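Leucyl-tRNA synthetase (Giardia intestinalis, PDB 3PZ6) probably charges tRNA(Leu) with leucine at the expense of ATP, the piece described here being its CP1 editing domain, which removes wrongly attached amino acids. Local coordinates at residues 99-111 / 141-153. The protein carries 2 engineered substitutions. Residues are numbered along the deposited sequence; the frame is centred on the assembly and turned at random.
Sequences WVLPTGRYGAYYI and LDFISEISGSDLL. Engineered in segment 141-153: Ser145 (natural residue Cys).
With CG set opposite the carbonyl carbon (chi1 -54°) in Tyr109 and opposite the backbone N (chi1 -171°) in Phe143, the two rings meet on one face of the sheet as an offset edge-to-face pair: the edge of Phe143 is turned to the face of Tyr109, planes 81° apart, Phe143 CD1 lying 3.7 Å from Tyr109 CE1. Leu141 lies alongside the same tyrosine, CB and CG against CE1, and adds to the apolar patch. Further along this face, Arg105 and Glu146 form a salt bridge of charges alone: Glu146 OE1 sits over the guanidinium, 3.5 Å from Arg105 NH1, with no N-H aimed at it. Water 3 takes the in-plane N-H of NH1 instead, and long, flexible side chains suit this solvent-exposed place. Tyr110 offers a ring face to Ile144, whose CD1 stands 3.8 Å from the ring centroid, while Asp142 OD1 lies at the ring edge. Strands 105-110 and 143-148 are antiparallel neighbours in the mixed sheet of the CP1 editing domain, and strand 115-120 pairs with 105-110 on its other side. Tyr106 N gives a hydrogen bond to Ile147 O (2.7 Å). Ala108 N bonds to Ser145 O (2.8 Å) but Ala108 O accepts from Ile144 N, a beta bulge at Ile144-Ser145 opposite Ala108; Ser145 is engineered. On the buried face, Leu152 CD1 packs 3.6 Å from Tyr106 CD2, and the tyrosine OH accepts a hydrogen bond from Leu101 N and is also hydrogen-bonded to Gly182 O, which satisfies a polar end in an apolar setting. Gly149 opens helix 149-152 close against the 101-104 turn, its N bonded to Gly104 O (2.9 Å).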
loop_
_atom_site.group_PDB
_atom_site.type_symbol
_atom_site.label_atom_id
_atom_site.label_comp_id
_atom_site.label_asym_id
_atom_site.label_seq_id
_atom_site.Cartn_x
_atom_site.Cartn_y
_atom_site.Cartn_z
ATOM N N TRP A 99 0.193 2.640 4.317
ATOM C CA TRP A 99 0.236 3.716 5.301
ATOM C C TRP A 99 -0.409 4.983 4.763
ATOM O O TRP A 99 -0.204 5.340 3.608
ATOM C CB TRP A 99 1.675 4.057 5.675
ATOM C CG TRP A 99 2.531 2.937 6.167
ATOM C CD1 TRP A 99 3.640 2.438 5.553
ATOM C CD2 TRP A 99 2.387 2.199 7.391
ATOM N NE1 TRP A 99 4.193 1.433 6.304
ATOM C CE2 TRP A 99 3.447 1.262 7.439
ATOM C CE3 TRP A 99 1.462 2.232 8.448
ATOM C CZ2 TRP A 99 3.610 0.358 8.498
ATOM C CZ3 TRP A 99 1.626 1.345 9.501
ATOM C CH2 TRP A 99 2.697 0.412 9.516
ATOM N N VAL A 100 -1.189 5.654 5.607
ATOM C CA VAL A 100 -1.680 7.003 5.324
ATOM C C VAL A 100 -1.432 7.861 6.549
ATOM O O VAL A 100 -1.304 7.333 7.653
ATOM C CB VAL A 100 -3.188 7.045 4.974
ATOM C CG1 VAL A 100 -3.496 6.200 3.731
ATOM C CG2 VAL A 100 -4.043 6.634 6.164
ATOM N N LEU A 101 -1.333 9.174 6.357
ATOM C CA LEU A 101 -1.259 10.100 7.484
ATOM C C LEU A 101 -2.659 10.283 8.061
ATOM O O LEU A 101 -3.558 10.786 7.368
ATOM C CB LEU A 101 -0.660 11.451 7.073
ATOM C CG LEU A 101 -0.516 12.487 8.198
ATOM C CD1 LEU A 101 0.514 12.054 9.257
ATOM C CD2 LEU A 101 -0.177 13.864 7.644
ATOM N N PRO A 102 -2.852 9.870 9.327
ATOM C CA PRO A 102 -4.176 9.895 9.964
ATOM C C PRO A 102 -4.836 11.267 9.922
ATOM O O PRO A 102 -6.064 11.358 9.928
ATOM C CB PRO A 102 -3.875 9.499 11.407
ATOM C CG PRO A 102 -2.644 8.657 11.297
ATOM C CD PRO A 102 -1.827 9.316 10.224
ATOM N N THR A 103 -4.023 12.320 9.864
ATOM C CA THR A 103 -4.525 13.693 9.828
ATOM C C THR A 103 -4.437 14.299 8.426
ATOM O O THR A 103 -4.946 15.388 8.176
ATOM C CB THR A 103 -3.785 14.577 10.831
ATOM O OG1 THR A 103 -2.381 14.319 10.747
ATOM C CG2 THR A 103 -4.245 14.273 12.229
ATOM N N GLY A 104 -3.808 13.575 7.511
ATOM C CA GLY A 104 -3.687 14.016 6.127
ATOM C C GLY A 104 -5.002 14.361 5.447
ATOM O O GLY A 104 -6.056 13.774 5.739
ATOM N N ARG A 105 -4.934 15.334 4.544
ATOM C CA ARG A 105 -6.055 15.658 3.679
ATOM C C ARG A 105 -5.755 15.155 2.270
ATOM O O ARG A 105 -4.849 15.647 1.604
ATOM C CB ARG A 105 -6.311 17.161 3.669
ATOM C CG ARG A 105 -7.705 17.539 3.197
ATOM C CD ARG A 105 -8.000 19.014 3.431
ATOM N NE ARG A 105 -7.318 19.888 2.476
ATOM C CZ ARG A 105 -7.683 21.144 2.216
ATOM N NH1 ARG A 105 -8.734 21.682 2.826
ATOM N NH2 ARG A 105 -6.999 21.863 1.336
ATOM N N TYR A 106 -6.515 14.159 1.835
ATOM C CA TYR A 106 -6.368 13.598 0.507
ATOM C C TYR A 106 -7.553 14.036 -0.343
ATOM O O TYR A 106 -8.521 14.605 0.168
ATOM C CB TYR A 106 -6.273 12.068 0.587
ATOM C CG TYR A 106 -5.109 11.581 1.423
ATOM C CD1 TYR A 106 -3.856 11.361 0.849
ATOM C CD2 TYR A 106 -5.253 11.357 2.795
ATOM C CE1 TYR A 106 -2.783 10.926 1.611
ATOM C CE2 TYR A 106 -4.187 10.920 3.565
ATOM C CZ TYR A 106 -2.953 10.708 2.969
ATOM O OH TYR A 106 -1.889 10.280 3.731
ATOM N N GLY A 107 -7.473 13.790 -1.643
ATOM C CA GLY A 107 -8.566 14.124 -2.537
ATOM C C GLY A 107 -8.823 13.005 -3.515
ATOM O O GLY A 107 -7.909 12.259 -3.863
ATOM N N ALA A 108 -10.074 12.887 -3.947
ATOM C CA ALA A 108 -10.451 11.927 -4.976
ATOM C C ALA A 108 -10.490 12.623 -6.338
ATOM O O ALA A 108 -11.147 13.654 -6.499
ATOM C CB ALA A 108 -11.797 11.292 -4.647
ATOM N N TYR A 109 -9.772 12.061 -7.308
ATOM C CA TYR A 109 -9.670 12.648 -8.642
ATOM C C TYR A 109 -9.944 11.607 -9.722
ATOM O O TYR A 109 -9.877 10.403 -9.462
ATOM C CB TYR A 109 -8.272 13.225 -8.873
ATOM C CG TYR A 109 -7.798 14.208 -7.832
ATOM C CD1 TYR A 109 -7.980 15.581 -8.005
ATOM C CD2 TYR A 109 -7.139 13.769 -6.686
ATOM C CE1 TYR A 109 -7.529 16.494 -7.049
ATOM C CE2 TYR A 109 -6.688 14.667 -5.728
ATOM C CZ TYR A 109 -6.886 16.025 -5.913
ATOM O OH TYR A 109 -6.434 16.904 -4.960
ATOM N N TYR A 110 -10.252 12.083 -10.927
ATOM C CA TYR A 110 -10.274 11.246 -12.117
ATOM C C TYR A 110 -8.911 11.321 -12.806
ATOM O O TYR A 110 -8.315 12.401 -12.908
ATOM C CB TYR A 110 -11.357 11.713 -13.093
ATOM C CG TYR A 110 -12.780 11.343 -12.726
ATOM C CD1 TYR A 110 -13.218 10.021 -12.779
ATOM C CD2 TYR A 110 -13.700 12.322 -12.365
ATOM C CE1 TYR A 110 -14.527 9.683 -12.452
ATOM C CE2 TYR A 110 -15.011 11.992 -12.040
ATOM C CZ TYR A 110 -15.414 10.675 -12.083
ATOM O OH TYR A 110 -16.710 10.351 -11.758
ATOM N N ILE A 111 -8.413 10.172 -13.259
ATOM C CA ILE A 111 -7.228 10.114 -14.121
ATOM C C ILE A 111 -7.690 9.873 -15.560
ATOM O O ILE A 111 -7.149 10.446 -16.505
ATOM C CB ILE A 111 -6.247 9.000 -13.667
ATOM C CG1 ILE A 111 -5.632 9.335 -12.304
ATOM C CG2 ILE A 111 -5.150 8.746 -14.716
ATOM C CD1 ILE A 111 -4.584 10.453 -12.316
ATOM N N LEU A 141 -7.032 20.119 -12.407
ATOM C CA LEU A 141 -7.437 18.884 -11.732
ATOM C C LEU A 141 -8.854 18.467 -12.118
ATOM O O LEU A 141 -9.676 19.309 -12.489
ATOM C CB LEU A 141 -7.359 19.051 -10.207
ATOM C CG LEU A 141 -6.041 19.311 -9.459
ATOM C CD1 LEU A 141 -4.882 18.486 -10.022
ATOM C CD2 LEU A 141 -5.681 20.798 -9.412
ATOM N N ASP A 142 -9.128 17.166 -12.032
ATOM C CA ASP A 142 -10.498 16.661 -12.141
ATOM C C ASP A 142 -10.987 16.216 -10.763
ATOM O O ASP A 142 -11.238 15.030 -10.528
ATOM C CB ASP A 142 -10.604 15.525 -13.165
ATOM C CG ASP A 142 -12.041 15.274 -13.619
ATOM O OD1 ASP A 142 -12.989 15.659 -12.898
ATOM O OD2 ASP A 142 -12.223 14.682 -14.705
ATOM N N PHE A 143 -11.119 17.198 -9.871
ATOM C CA PHE A 143 -11.511 17.014 -8.473
ATOM C C PHE A 143 -12.931 16.473 -8.337
ATOM O O PHE A 143 -13.838 16.918 -9.038
ATOM C CB PHE A 143 -11.390 18.359 -7.752
ATOM C CG PHE A 143 -11.554 18.282 -6.263
ATOM C CD1 PHE A 143 -10.451 18.090 -5.437
ATOM C CD2 PHE A 143 -12.810 18.438 -5.678
ATOM C CE1 PHE A 143 -10.596 18.037 -4.052
ATOM C CE2 PHE A 143 -12.967 18.383 -4.290
ATOM C CZ PHE A 143 -11.857 18.181 -3.477
ATOM N N ILE A 144 -13.111 15.513 -7.430
ATOM C CA ILE A 144 -14.424 14.929 -7.158
ATOM C C ILE A 144 -14.900 15.304 -5.758
ATOM O O ILE A 144 -15.912 15.985 -5.602
ATOM C CB ILE A 144 -14.414 13.390 -7.309
ATOM C CG1 ILE A 144 -13.913 12.995 -8.698
ATOM C CG2 ILE A 144 -15.807 12.808 -7.048
ATOM C CD1 ILE A 144 -13.376 11.585 -8.770
ATOM N N SER A 145 -14.170 14.838 -4.751
ATOM C CA SER A 145 -14.442 15.172 -3.355
ATOM C C SER A 145 -13.197 14.945 -2.506
ATOM O O SER A 145 -12.235 14.298 -2.942
ATOM C CB SER A 145 -15.638 14.386 -2.795
ATOM O OG SER A 145 -15.495 12.983 -2.967
ATOM N N GLU A 146 -13.222 15.503 -1.302
ATOM C CA GLU A 146 -12.095 15.454 -0.388
ATOM C C GLU A 146 -12.196 14.195 0.461
ATOM O O GLU A 146 -13.295 13.804 0.864
ATOM C CB GLU A 146 -12.122 16.698 0.496
ATOM C CG GLU A 146 -10.826 17.035 1.183
ATOM C CD GLU A 146 -10.943 18.300 2.005
ATOM O OE1 GLU A 146 -10.936 19.401 1.414
ATOM O OE2 GLU A 146 -11.030 18.196 3.251
ATOM N N ILE A 147 -11.057 13.553 0.709
ATOM C CA ILE A 147 -11.002 12.370 1.565
ATOM C C ILE A 147 -9.980 12.608 2.675
ATOM O O ILE A 147 -8.816 12.880 2.392
ATOM C CB ILE A 147 -10.610 11.087 0.768
ATOM C CG1 ILE A 147 -11.541 10.848 -0.431
ATOM C CG2 ILE A 147 -10.577 9.865 1.681
ATOM C CD1 ILE A 147 -12.955 10.378 -0.075
ATOM N N SER A 148 -10.408 12.512 3.932
ATOM C CA SER A 148 -9.466 12.623 5.049
ATOM C C SER A 148 -8.783 11.285 5.350
ATOM O O SER A 148 -9.291 10.228 4.981
ATOM C CB SER A 148 -10.144 13.184 6.309
ATOM O OG SER A 148 -11.175 12.339 6.773
ATOM N N GLY A 149 -7.629 11.343 6.013
ATOM C CA GLY A 149 -6.932 10.141 6.468
ATOM C C GLY A 149 -7.818 9.269 7.333
ATOM O O GLY A 149 -7.828 8.043 7.194
ATOM N N SER A 150 -8.569 9.917 8.223
ATOM C CA SER A 150 -9.576 9.271 9.061
ATOM C C SER A 150 -10.506 8.334 8.292
ATOM O O SER A 150 -10.792 7.228 8.753
ATOM C CB SER A 150 -10.412 10.330 9.778
ATOM O OG SER A 150 -9.838 10.642 11.027
ATOM N N ASP A 151 -10.984 8.791 7.135
ATOM C CA ASP A 151 -11.867 8.004 6.290
ATOM C C ASP A 151 -11.136 6.786 5.713
ATOM O O ASP A 151 -11.701 5.687 5.645
ATOM C CB ASP A 151 -12.430 8.864 5.154
ATOM C CG ASP A 151 -13.290 10.012 5.652
ATOM O OD1 ASP A 151 -13.950 9.867 6.710
ATOM O OD2 ASP A 151 -13.312 11.065 4.975
ATOM N N LEU A 152 -9.878 6.995 5.324
ATOM C CA LEU A 152 -9.035 5.948 4.741
ATOM C C LEU A 152 -8.581 4.898 5.747
ATOM O O LEU A 152 -8.441 3.720 5.409
ATOM C CB LEU A 152 -7.805 6.560 4.068
ATOM C CG LEU A 152 -8.052 7.402 2.825
ATOM C CD1 LEU A 152 -6.789 8.133 2.474
ATOM C CD2 LEU A 152 -8.517 6.533 1.666
ATOM N N LEU A 153 -8.357 5.328 6.983
ATOM C CA LEU A 153 -7.775 4.457 7.998
ATOM C C LEU A 153 -8.603 3.183 8.176
ATOM O O LEU A 153 -9.833 3.222 8.156
ATOM C CB LEU A 153 -7.621 5.216 9.316
ATOM C CG LEU A 153 -6.339 4.980 10.117
ATOM C CD1 LEU A 153 -5.095 5.436 9.342
ATOM C CD2 LEU A 153 -6.406 5.683 11.471
HETATM O O HOH W 1 -7.949 12.782 9.099
HETATM O O HOH W 2 -8.198 12.950 11.737
HETATM O O HOH W 3 -10.384 21.076 5.129
HETATM O O HOH W 4 -7.061 14.809 -11.997
#